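Uncharacterized protein MJ1062 (PDB 3EO4) is of unknown function, but this part of it has the GNAT fold and probably transfers acyl groups. Local coordinates at residues E25-W30 with G94-E99. Residues are numbered along the deposited sequence; the frame is centred on the assembly and turned at random.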
# COMPACT_ATOMS: atom_id res chain seq x y z
N GLU A 25 0.96 -0.66 8.10
CA GLU A 25 0.54 0.40 7.17
C GLU A 25 0.59 -0.09 5.74
O GLU A 25 -0.25 0.28 4.95
CB GLU A 25 1.38 1.69 7.31
CG GLU A 25 1.45 2.30 8.75
CD GLU A 25 2.69 1.80 9.52
OE1 GLU A 25 2.92 0.58 9.59
OE2 GLU A 25 3.46 2.64 10.04
N LEU A 26 1.59 -0.91 5.41
CA LEU A 26 1.70 -1.47 4.07
C LEU A 26 0.55 -2.46 3.82
O LEU A 26 -0.11 -2.39 2.78
CB LEU A 26 3.04 -2.16 3.88
CG LEU A 26 3.23 -3.01 2.63
CD1 LEU A 26 3.01 -2.17 1.39
CD2 LEU A 26 4.68 -3.56 2.63
N LEU A 27 0.32 -3.35 4.78
CA LEU A 27 -0.83 -4.24 4.73
C LEU A 27 -2.13 -3.46 4.60
O LEU A 27 -2.96 -3.78 3.74
CB LEU A 27 -0.86 -5.20 5.92
CG LEU A 27 -2.02 -6.23 5.86
CD1 LEU A 27 -1.88 -7.29 4.71
CD2 LEU A 27 -2.29 -6.93 7.22
N MSE A 28 -2.33 -2.43 5.40
CA MSE A 28 -3.56 -1.63 5.22
C MSE A 28 -3.62 -1.00 3.82
O MSE A 28 -4.69 -0.91 3.23
CB MSE A 28 -3.70 -0.54 6.28
CG MSE A 28 -5.01 0.21 6.17
SE MSE A 28 -5.20 1.53 7.61
CE MSE A 28 -3.51 2.46 7.35
N ALA A 29 -2.49 -0.55 3.30
CA ALA A 29 -2.47 0.09 1.99
C ALA A 29 -2.91 -0.84 0.84
O ALA A 29 -3.64 -0.44 -0.07
CB ALA A 29 -1.11 0.70 1.71
N TRP A 30 -2.49 -2.10 0.92
CA TRP A 30 -2.98 -3.10 -0.00
C TRP A 30 -4.49 -3.36 0.14
O TRP A 30 -5.20 -3.40 -0.85
CB TRP A 30 -2.24 -4.40 0.23
CG TRP A 30 -0.80 -4.38 -0.18
CD1 TRP A 30 -0.23 -3.65 -1.21
CD2 TRP A 30 0.24 -5.16 0.40
NE1 TRP A 30 1.13 -3.94 -1.30
CE2 TRP A 30 1.44 -4.86 -0.32
CE3 TRP A 30 0.28 -6.09 1.45
CZ2 TRP A 30 2.67 -5.47 -0.00
CZ3 TRP A 30 1.50 -6.68 1.77
CH2 TRP A 30 2.68 -6.37 1.02
N GLY A 94 -5.95 -17.34 3.95
CA GLY A 94 -6.16 -16.10 3.19
C GLY A 94 -4.88 -15.68 2.46
O GLY A 94 -3.76 -15.92 2.95
N ILE A 95 -5.04 -15.06 1.29
CA ILE A 95 -3.87 -14.64 0.52
C ILE A 95 -4.20 -13.33 -0.20
O ILE A 95 -5.32 -13.13 -0.65
CB ILE A 95 -3.40 -15.78 -0.50
CG1 ILE A 95 -2.28 -15.32 -1.44
CG2 ILE A 95 -4.57 -16.25 -1.39
CD1 ILE A 95 -0.90 -15.76 -0.98
N LEU A 96 -3.19 -12.48 -0.36
CA LEU A 96 -3.33 -11.21 -1.03
C LEU A 96 -1.97 -10.89 -1.62
O LEU A 96 -1.00 -10.90 -0.89
CB LEU A 96 -3.71 -10.18 0.02
CG LEU A 96 -3.79 -8.67 -0.16
CD1 LEU A 96 -4.25 -8.10 1.21
CD2 LEU A 96 -2.47 -8.03 -0.53
N ILE A 97 -1.89 -10.67 -2.93
CA ILE A 97 -0.68 -10.15 -3.55
C ILE A 97 -0.98 -8.67 -3.80
O ILE A 97 -1.90 -8.34 -4.55
CB ILE A 97 -0.30 -10.92 -4.86
CG1 ILE A 97 -0.08 -12.42 -4.58
CG2 ILE A 97 0.90 -10.26 -5.60
CD1 ILE A 97 1.16 -12.72 -3.69
N GLY A 98 -0.19 -7.80 -3.15
CA GLY A 98 -0.32 -6.36 -3.27
C GLY A 98 0.14 -5.71 -4.57
O GLY A 98 -0.48 -4.76 -5.01
N GLU A 99 1.22 -6.19 -5.19
CA GLU A 99 1.65 -5.63 -6.48
C GLU A 99 0.83 -6.25 -7.56
O GLU A 99 0.79 -7.48 -7.64
CB GLU A 99 3.12 -5.94 -6.83
CG GLU A 99 4.09 -5.59 -5.78
CD GLU A 99 5.54 -5.56 -6.27
OE1 GLU A 99 6.40 -5.36 -5.39
OE2 GLU A 99 5.84 -5.73 -7.48
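Trp30 lays one face of its indole over the backbone of Gly98, where the helix 24-31 of this GNAT-fold domain packs against the end of strand 92-97, which pairs with strand 74-84. The main interaction is a CH-pi contact: Gly98 CA stands 3.4 Å from the centroid of the five-membered ring of Trp30, only 14° off the ring normal. Glycine suits this place because a CB would point straight into the indole and clash with NE1. The opposite face of the same ring is covered by Leu26 CD1 from one turn earlier in the helix, lying toward the rim, so the ring is sandwiched and its turning about the CB-CG bond limited. Tryptophan suits its place because its broad flat ring can serve both neighbours at once. A leucine in place of Trp30 would probably leave Gly98 CA without its aromatic surface and open a gap beside Leu26.

The remaining contacts are apolar. Leu96 has CG anti to its backbone N (chi1 171°), which carries the branched end across to the helix; there CD2 approaches the indole obliquely, 3.9 Å from Trp30 CE3. Its other methyl, CD1, lies a looser 4.3 Å from Leu27 CD1, and Leu27 also packs on His52 and Trp55 of helix 49-58. Leucine fits position 96 because its fork sends each methyl to a different partner, while Leu27 bridges strand 92-97 and helix 49-58. The closest approach of Leu96 to the helix is CD2 to Trp30 CB, at 3.7 Å.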